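Cytomegalovirus protein US2 (Human herpesvirus 5, PDB 1IM3) redirects newly made MHC class I heavy chains through the SEC61 translocon to the cytosol for proteasomal destruction, hiding infected cells from cytotoxic T lymphocytes. Local coordinates at residues 17-22 against 62-67; 30-35 against 78-83. All coordinates share one frame; numbering follows the deposited sequence.

Contact 1 (17-22 against 62-67); sequences LFARGS and WNVRNL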
ATOM      1  N   LEU D  17       4.770 -32.029  -2.134  1.00 48.84           N
ATOM      2  CA  LEU D  17       4.969 -31.841  -0.710  1.00 45.45           C
ATOM      3  C   LEU D  17       3.803 -32.411   0.095  1.00 43.72           C
ATOM      4  O   LEU D  17       2.639 -32.315  -0.301  1.00 44.47           O
ATOM      5  CB  LEU D  17       5.125 -30.349  -0.415  1.00 44.63           C
ATOM      6  CG  LEU D  17       5.133 -29.871   1.037  1.00 45.30           C
ATOM      7  CD1 LEU D  17       6.372 -30.405   1.736  1.00 44.35           C
ATOM      8  CD2 LEU D  17       5.122 -28.354   1.088  1.00 41.28           C
ATOM      9  N   PHE D  18       4.136 -33.036   1.215  1.00 41.70           N
ATOM     10  CA  PHE D  18       3.143 -33.603   2.131  1.00 42.10           C
ATOM     11  C   PHE D  18       3.590 -33.060   3.478  1.00 41.98           C
ATOM     12  O   PHE D  18       4.734 -33.273   3.876  1.00 40.85           O
ATOM     13  CB  PHE D  18       3.201 -35.131   2.150  1.00 40.64           C
ATOM     14  CG  PHE D  18       2.582 -35.775   0.951  1.00 40.40           C
ATOM     15  CD1 PHE D  18       1.304 -36.329   1.021  1.00 42.20           C
ATOM     16  CD2 PHE D  18       3.272 -35.823  -0.256  1.00 39.61           C
ATOM     17  CE1 PHE D  18       0.713 -36.925  -0.105  1.00 41.83           C
ATOM     18  CE2 PHE D  18       2.699 -36.411  -1.384  1.00 39.67           C
ATOM     19  CZ  PHE D  18       1.415 -36.964  -1.308  1.00 42.85           C
ATOM     20  N   ALA D  19       2.718 -32.326   4.160  1.00 40.27           N
ATOM     21  CA  ALA D  19       3.082 -31.756   5.448  1.00 38.54           C
ATOM     22  C   ALA D  19       1.902 -31.854   6.397  1.00 39.11           C
ATOM     23  O   ALA D  19       0.778 -31.507   6.048  1.00 35.56           O
ATOM     24  CB  ALA D  19       3.497 -30.310   5.279  1.00 38.36           C
ATOM     25  N   ARG D  20       2.180 -32.348   7.597  1.00 40.35           N
ATOM     26  CA  ARG D  20       1.151 -32.515   8.603  1.00 42.73           C
ATOM     27  C   ARG D  20       1.623 -31.868   9.891  1.00 43.05           C
ATOM     28  O   ARG D  20       2.799 -31.943  10.242  1.00 42.59           O
ATOM     29  CB  ARG D  20       0.884 -34.000   8.842  1.00 43.91           C
ATOM     30  CG  ARG D  20      -0.250 -34.257   9.819  1.00 48.83           C
ATOM     31  CD  ARG D  20      -0.576 -35.732   9.864  1.00 52.95           C
ATOM     32  NE  ARG D  20      -0.842 -36.238   8.521  1.00 56.27           N
ATOM     33  CZ  ARG D  20      -0.982 -37.523   8.216  1.00 57.90           C
ATOM     34  NH1 ARG D  20      -0.877 -38.441   9.168  1.00 59.45           N
ATOM     35  NH2 ARG D  20      -1.229 -37.890   6.964  1.00 56.06           N
ATOM     36  N   GLY D  21       0.706 -31.221  10.590  1.00 40.83           N
ATOM     37  CA  GLY D  21       1.078 -30.584  11.825  1.00 39.37           C
ATOM     38  C   GLY D  21      -0.163 -30.343  12.647  1.00 39.79           C
ATOM     39  O   GLY D  21      -1.290 -30.523  12.180  1.00 39.40           O
ATOM     40  N   SER D  22       0.044 -29.924  13.881  1.00 39.62           N
ATOM     41  CA  SER D  22      -1.069 -29.662  14.762  1.00 40.05           C
ATOM     42  C   SER D  22      -0.657 -28.682  15.836  1.00 39.39           C
ATOM     43  O   SER D  22       0.495 -28.678  16.283  1.00 37.52           O
ATOM     44  CB  SER D  22      -1.548 -30.965  15.405  1.00 40.48           C
ATOM     45  OG  SER D  22      -2.514 -30.705  16.408  1.00 46.57           O
ATOM     46  N   TRP D  62      -3.081 -29.186  10.037  1.00 35.33           N
ATOM     47  CA  TRP D  62      -2.903 -29.200   8.606  1.00 34.83           C
ATOM     48  C   TRP D  62      -2.462 -30.573   8.151  1.00 35.30           C
ATOM     49  O   TRP D  62      -1.830 -31.316   8.898  1.00 35.58           O
ATOM     50  CB  TRP D  62      -1.915 -28.117   8.171  1.00 30.99           C
ATOM     51  CG  TRP D  62      -0.559 -28.196   8.751  1.00 30.95           C
ATOM     52  CD1 TRP D  62       0.546 -28.718   8.154  1.00 31.12           C
ATOM     53  CD2 TRP D  62      -0.107 -27.636  10.004  1.00 30.70           C
ATOM     54  NE1 TRP D  62       1.657 -28.511   8.942  1.00 28.23           N
ATOM     55  CE2 TRP D  62       1.286 -27.851  10.078  1.00 28.88           C
ATOM     56  CE3 TRP D  62      -0.741 -26.966  11.053  1.00 30.07           C
ATOM     57  CZ2 TRP D  62       2.061 -27.416  11.169  1.00 31.42           C
ATOM     58  CZ3 TRP D  62       0.024 -26.531  12.135  1.00 32.50           C
ATOM     59  CH2 TRP D  62       1.414 -26.755  12.185  1.00 31.19           C
ATOM     60  N   ASN D  63      -2.824 -30.901   6.920  1.00 34.48           N
ATOM     61  CA  ASN D  63      -2.533 -32.180   6.313  1.00 32.77           C
ATOM     62  C   ASN D  63      -2.374 -31.926   4.812  1.00 32.77           C
ATOM     63  O   ASN D  63      -3.151 -32.402   3.987  1.00 32.57           O
ATOM     64  CB  ASN D  63      -3.688 -33.146   6.561  1.00 33.14           C
ATOM     65  CG  ASN D  63      -3.390 -34.551   6.043  1.00 36.52           C
ATOM     66  OD1 ASN D  63      -2.227 -34.942   5.953  1.00 36.24           O
ATOM     67  ND2 ASN D  63      -4.436 -35.315   5.714  1.00 34.48           N
ATOM     68  N   VAL D  64      -1.362 -31.146   4.483  1.00 31.30           N
ATOM     69  CA  VAL D  64      -1.070 -30.784   3.107  1.00 35.54           C
ATOM     70  C   VAL D  64      -0.699 -32.016   2.294  1.00 37.07           C
ATOM     71  O   VAL D  64       0.232 -32.739   2.645  1.00 37.79           O
ATOM     72  CB  VAL D  64       0.079 -29.766   3.065  1.00 34.38           C
ATOM     73  CG1 VAL D  64       0.424 -29.417   1.616  1.00 35.79           C
ATOM     74  CG2 VAL D  64      -0.328 -28.513   3.824  1.00 33.92           C
ATOM     75  N   ARG D  65      -1.427 -32.263   1.217  1.00 37.92           N
ATOM     76  CA  ARG D  65      -1.175 -33.443   0.402  1.00 40.61           C
ATOM     77  C   ARG D  65      -0.954 -33.101  -1.074  1.00 41.46           C
ATOM     78  O   ARG D  65      -1.681 -32.294  -1.660  1.00 42.42           O
ATOM     79  CB  ARG D  65      -2.339 -34.440   0.560  1.00 41.65           C
ATOM     80  CG  ARG D  65      -2.516 -34.989   1.979  1.00 42.50           C
ATOM     81  CD  ARG D  65      -3.930 -35.482   2.239  1.00 41.67           C
ATOM     82  NE  ARG D  65      -4.871 -34.392   2.482  1.00 43.24           N
ATOM     83  CZ  ARG D  65      -6.156 -34.568   2.770  1.00 45.37           C
ATOM     84  NH1 ARG D  65      -6.651 -35.798   2.850  1.00 44.71           N
ATOM     85  NH2 ARG D  65      -6.945 -33.515   2.978  1.00 44.10           N
ATOM     86  N   ASN D  66       0.118 -33.683  -1.620  1.00 41.26           N
ATOM     87  CA  ASN D  66       0.521 -33.551  -3.025  1.00 41.08           C
ATOM     88  C   ASN D  66       0.751 -32.167  -3.564  1.00 39.26           C
ATOM     89  O   ASN D  66       0.357 -31.855  -4.673  1.00 37.55           O
ATOM     90  CB  ASN D  66      -0.498 -34.226  -3.907  1.00 44.18           C
ATOM     91  CG  ASN D  66      -0.364 -35.699  -3.873  1.00 50.21           C
ATOM     92  OD1 ASN D  66       0.584 -36.256  -4.438  1.00 52.90           O
ATOM     93  ND2 ASN D  66      -1.294 -36.365  -3.187  1.00 52.45           N
ATOM     94  N   LEU D  67       1.403 -31.339  -2.778  1.00 38.29           N
ATOM     95  CA  LEU D  67       1.646 -29.988  -3.198  1.00 38.80           C
ATOM     96  C   LEU D  67       2.898 -29.935  -4.062  1.00 38.53           C
ATOM     97  O   LEU D  67       3.994 -30.240  -3.595  1.00 36.83           O
ATOM     98  CB  LEU D  67       1.789 -29.092  -1.965  1.00 34.03           C
ATOM     99  CG  LEU D  67       1.972 -27.633  -2.339  1.00 33.57           C
ATOM    100  CD1 LEU D  67       0.810 -27.173  -3.225  1.00 36.99           C
ATOM    101  CD2 LEU D  67       2.056 -26.816  -1.089  1.00 35.27           C
TER

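Contact 2 (30-35 against 78-83); sequences FVFDPK and LRLVLQ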
ATOM      1  N   PHE D  30      -7.383 -17.540  12.803  1.00 30.78           N
ATOM      2  CA  PHE D  30      -6.035 -17.900  12.370  1.00 29.66           C
ATOM      3  C   PHE D  30      -5.739 -17.533  10.913  1.00 31.50           C
ATOM      4  O   PHE D  30      -6.637 -17.225  10.133  1.00 31.32           O
ATOM      5  CB  PHE D  30      -5.834 -19.410  12.479  1.00 25.35           C
ATOM      6  CG  PHE D  30      -6.461 -20.169  11.330  1.00 26.56           C
ATOM      7  CD1 PHE D  30      -7.849 -20.342  11.267  1.00 24.38           C
ATOM      8  CD2 PHE D  30      -5.680 -20.594  10.242  1.00 23.19           C
ATOM      9  CE1 PHE D  30      -8.464 -20.917  10.144  1.00 22.81           C
ATOM     10  CE2 PHE D  30      -6.269 -21.174   9.094  1.00 19.16           C
ATOM     11  CZ  PHE D  30      -7.671 -21.338   9.040  1.00 24.67           C
ATOM     12  N   VAL D  31      -4.455 -17.591  10.568  1.00 30.08           N
ATOM     13  CA  VAL D  31      -3.979 -17.368   9.215  1.00 29.37           C
ATOM     14  C   VAL D  31      -2.925 -18.451   9.015  1.00 29.15           C
ATOM     15  O   VAL D  31      -2.017 -18.595   9.828  1.00 27.74           O
ATOM     16  CB  VAL D  31      -3.298 -16.002   9.009  1.00 30.90           C
ATOM     17  CG1 VAL D  31      -2.876 -15.872   7.555  1.00 27.58           C
ATOM     18  CG2 VAL D  31      -4.258 -14.867   9.380  1.00 30.54           C
ATOM     19  N   PHE D  32      -3.074 -19.237   7.951  1.00 25.94           N
ATOM     20  CA  PHE D  32      -2.114 -20.313   7.640  1.00 27.61           C
ATOM     21  C   PHE D  32      -1.322 -19.757   6.462  1.00 27.72           C
ATOM     22  O   PHE D  32      -1.860 -19.616   5.369  1.00 26.56           O
ATOM     23  CB  PHE D  32      -2.856 -21.583   7.220  1.00 25.50           C
ATOM     24  CG  PHE D  32      -1.969 -22.782   7.026  1.00 28.22           C
ATOM     25  CD1 PHE D  32      -1.391 -23.432   8.113  1.00 28.09           C
ATOM     26  CD2 PHE D  32      -1.730 -23.286   5.749  1.00 30.05           C
ATOM     27  CE1 PHE D  32      -0.597 -24.565   7.935  1.00 26.66           C
ATOM     28  CE2 PHE D  32      -0.930 -24.426   5.568  1.00 29.19           C
ATOM     29  CZ  PHE D  32      -0.373 -25.058   6.673  1.00 26.60           C
ATOM     30  N   ASP D  33      -0.050 -19.452   6.676  1.00 26.95           N
ATOM     31  CA  ASP D  33       0.753 -18.820   5.627  1.00 27.92           C
ATOM     32  C   ASP D  33       2.033 -19.614   5.298  1.00 26.92           C
ATOM     33  O   ASP D  33       3.122 -19.247   5.713  1.00 24.98           O
ATOM     34  CB  ASP D  33       1.084 -17.398   6.117  1.00 27.30           C
ATOM     35  CG  ASP D  33       1.774 -16.540   5.063  1.00 29.99           C
ATOM     36  OD1 ASP D  33       1.951 -16.993   3.910  1.00 30.33           O
ATOM     37  OD2 ASP D  33       2.142 -15.397   5.398  1.00 28.66           O
ATOM     38  N   PRO D  34       1.903 -20.707   4.539  1.00 27.05           N
ATOM     39  CA  PRO D  34       3.049 -21.552   4.176  1.00 30.13           C
ATOM     40  C   PRO D  34       3.948 -21.010   3.067  1.00 31.22           C
ATOM     41  O   PRO D  34       3.474 -20.487   2.064  1.00 32.47           O
ATOM     42  CB  PRO D  34       2.391 -22.878   3.800  1.00 26.99           C
ATOM     43  CG  PRO D  34       1.141 -22.432   3.135  1.00 28.34           C
ATOM     44  CD  PRO D  34       0.647 -21.292   4.045  1.00 29.65           C
ATOM     45  N   LYS D  35       5.253 -21.125   3.268  1.00 32.90           N
ATOM     46  CA  LYS D  35       6.221 -20.657   2.274  1.00 36.89           C
ATOM     47  C   LYS D  35       7.219 -21.747   1.920  1.00 38.72           C
ATOM     48  O   LYS D  35       7.570 -22.570   2.763  1.00 38.26           O
ATOM     49  CB  LYS D  35       7.040 -19.461   2.777  1.00 35.13           C
ATOM     50  CG  LYS D  35       6.357 -18.092   2.844  1.00 35.87           C
ATOM     51  CD  LYS D  35       5.714 -17.840   4.209  1.00 36.62           C
ATOM     52  CE  LYS D  35       5.449 -16.350   4.499  1.00 35.69           C
ATOM     53  NZ  LYS D  35       4.481 -15.648   3.597  1.00 32.07           N
ATOM     54  N   LEU D  78       6.832 -22.028   7.692  1.00 36.98           N
ATOM     55  CA  LEU D  78       5.428 -21.870   7.997  1.00 37.45           C
ATOM     56  C   LEU D  78       5.139 -20.706   8.922  1.00 35.55           C
ATOM     57  O   LEU D  78       5.438 -20.764  10.115  1.00 36.90           O
ATOM     58  CB  LEU D  78       4.911 -23.170   8.612  1.00 39.97           C
ATOM     59  CG  LEU D  78       3.408 -23.315   8.830  1.00 44.27           C
ATOM     60  CD1 LEU D  78       2.663 -23.028   7.531  1.00 43.05           C
ATOM     61  CD2 LEU D  78       3.115 -24.744   9.320  1.00 45.80           C
ATOM     62  N   ARG D  79       4.571 -19.639   8.373  1.00 32.18           N
ATOM     63  CA  ARG D  79       4.214 -18.478   9.175  1.00 31.22           C
ATOM     64  C   ARG D  79       2.770 -18.671   9.611  1.00 30.75           C
ATOM     65  O   ARG D  79       1.903 -18.966   8.805  1.00 30.06           O
ATOM     66  CB  ARG D  79       4.353 -17.180   8.365  1.00 31.23           C
ATOM     67  CG  ARG D  79       3.845 -15.922   9.086  1.00 30.62           C
ATOM     68  CD  ARG D  79       4.069 -14.631   8.280  1.00 28.92           C
ATOM     69  NE  ARG D  79       3.470 -13.476   8.945  1.00 26.99           N
ATOM     70  CZ  ARG D  79       2.227 -13.046   8.736  1.00 25.90           C
ATOM     71  NH1 ARG D  79       1.419 -13.660   7.862  1.00 22.67           N
ATOM     72  NH2 ARG D  79       1.786 -12.007   9.412  1.00 24.73           N
ATOM     73  N   LEU D  80       2.519 -18.530  10.900  1.00 30.64           N
ATOM     74  CA  LEU D  80       1.169 -18.703  11.399  1.00 32.30           C
ATOM     75  C   LEU D  80       0.812 -17.514  12.256  1.00 33.22           C
ATOM     76  O   LEU D  80       1.675 -16.960  12.928  1.00 35.27           O
ATOM     77  CB  LEU D  80       1.071 -19.963  12.268  1.00 31.62           C
ATOM     78  CG  LEU D  80       1.358 -21.319  11.640  1.00 34.26           C
ATOM     79  CD1 LEU D  80       1.309 -22.384  12.718  1.00 34.72           C
ATOM     80  CD2 LEU D  80       0.329 -21.622  10.548  1.00 31.33           C
ATOM     81  N   VAL D  81      -0.436 -17.071  12.198  1.00 31.94           N
ATOM     82  CA  VAL D  81      -0.816 -16.008  13.101  1.00 32.72           C
ATOM     83  C   VAL D  81      -2.071 -16.533  13.781  1.00 32.74           C
ATOM     84  O   VAL D  81      -3.079 -16.843  13.150  1.00 31.22           O
ATOM     85  CB  VAL D  81      -0.972 -14.613  12.409  1.00 34.68           C
ATOM     86  CG1 VAL D  81      -0.827 -14.727  10.923  1.00 33.94           C
ATOM     87  CG2 VAL D  81      -2.244 -13.942  12.845  1.00 32.86           C
ATOM     88  N   LEU D  82      -1.937 -16.720  15.084  1.00 31.87           N
ATOM     89  CA  LEU D  82      -2.982 -17.277  15.924  1.00 32.14           C
ATOM     90  C   LEU D  82      -3.470 -16.193  16.850  1.00 32.65           C
ATOM     91  O   LEU D  82      -2.702 -15.653  17.657  1.00 29.58           O
ATOM     92  CB  LEU D  82      -2.398 -18.425  16.732  1.00 32.22           C
ATOM     93  CG  LEU D  82      -1.526 -19.386  15.910  1.00 34.13           C
ATOM     94  CD1 LEU D  82      -0.833 -20.384  16.830  1.00 31.96           C
ATOM     95  CD2 LEU D  82      -2.381 -20.099  14.888  1.00 30.50           C
ATOM     96  N   GLN D  83      -4.747 -15.848  16.724  1.00 36.07           N
ATOM     97  CA  GLN D  83      -5.296 -14.796  17.573  1.00 40.66           C
ATOM     98  C   GLN D  83      -4.423 -13.560  17.462  1.00 38.62           C
ATOM     99  O   GLN D  83      -4.319 -12.806  18.412  1.00 41.60           O
ATOM    100  CB  GLN D  83      -5.315 -15.243  19.037  1.00 44.00           C
ATOM    101  CG  GLN D  83      -6.588 -15.850  19.461  1.00 50.58           C
ATOM    102  CD  GLN D  83      -7.629 -14.813  19.688  1.00 53.96           C
ATOM    103  OE1 GLN D  83      -7.643 -13.786  18.997  1.00 54.29           O
ATOM    104  NE2 GLN D  83      -8.528 -15.063  20.660  1.00 55.74           N
TER

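Contact 1 (17-22 against 62-67)
Trp62 holds its CG in the crowded position between backbone N and carbonyl carbon (chi1 59°), and this swings the indole across to the neighbouring strand, where Gly21 lies against its face. The two strands are antiparallel partners in one sheet of the immunoglobulin-like beta sandwich of US2. Gly21 CA sits over the indole face, a CH-pi contact of 3.5 Å from CA to the six-membered ring centroid; with no side chain on Gly21, the ring can press onto the backbone itself. The backbones of Gly21 and Trp62 also exchange two hydrogen bonds, as do those of Ala19 and Val64. On this inward side Ala19 CB meets Val64 CB, while Leu17 and Leu67 lie alongside each other, CB to CB 3.9 Å.

The opposite side carries Arg20 and Asn63, with the Phe18 ring further along. Arg20 runs out with CG anti to the backbone N, then bends at chi3 (-54°), so that its guanidinium turns side-on to Asn63. NE and NH2 both donate to Asn63 OD1, NE at 3.2 Å from above the amide plane, and the two flat groups stand 80° apart. Arg65, on the same strand as Asn63, finds its salt-bridge partner in Asp51.

At the far end a G1 beta bulge sets Asn66 and Leu67 together against Leu17. Phe18 covers this bulge: Asn66 N lies 3.5 Å above the centre of the Phe18 ring, and the Asn66 amide runs beside the ring's tip. Leu17 and Leu67 exchange two backbone bonds, a very short one from Leu17 N to Leu67 O (2.4 Å) and one from Leu67 N to Leu17 O at 2.9 Å, in the carbonyl plane on a lone pair.

Contact 2 (30-35 against 78-83)
This is a buried antiparallel strand pair within the second sheet of the immunoglobulin-like sandwich, with one side facing the domain core and the other turned to a different protein of the assembly. Val31 pairs with Val81 and Asp33 with Arg79 as hydrogen-bonded pairs; in the latter, Asp33 N sits almost on the extension of the Arg79 C=O axis.

The core side carries Phe32, Leu78 and Leu80. Phe32 has CG anti to the backbone N (chi1 -174°), which brings its ring toward strand 78-82. Leu78 crosses it at about a right angle, laying CD1 over one face of the ring in a CH-pi contact, 4.0 Å from CD1 to the centroid. Leu80 runs alongside instead, its CD2 3.5 Å from Phe32 CD1, and Pro34 CB also touches Leu78 CD1.

On the other side, Val31 and Val81 stand side by side and tightly packed, Val31 CB 3.4 Å from Val81 CG1. Next to them is a salt-bridge network. Lys35, bent at chi2 and chi4, folds back so that NZ reaches both Asp33 oxygens, weakly as hydrogen bonds, and also bonds Asn44. The other protein adds a basic side chain to Asp33 OD1 and backbone partners to Asp33, Lys35 and Arg79; this cationic surround would probably stabilise the carboxylate charge. Arg79, extended from CG to NE, crosses Asp33 obliquely, and its NH1 meets the anti lone pair of Asp33 OD2 at 3.1 Å.

In the fold
Contacts 1 and 2 lie in different sheets of the one immunoglobulin-like lumenal domain, their centres 14 Å apart on opposite sides of the chain's centre. Their segments alternate along the sequence: 17-22, 30-35, 62-67, 78-83. Strand 16-25 is thus followed by 30-37, and 59-68 by 75-82; both of these steps lead from the first sheet to the second, and each strand pair is assembled from distant sequence. The sheets meet where Trp62 CZ2 lies 3.4 Å from Leu78 CD2 and Trp62 CG 3.7 Å from Phe32 CE1. In the assembly contact 2 meets a chain of another protein, while no other protein chain touches contact 1.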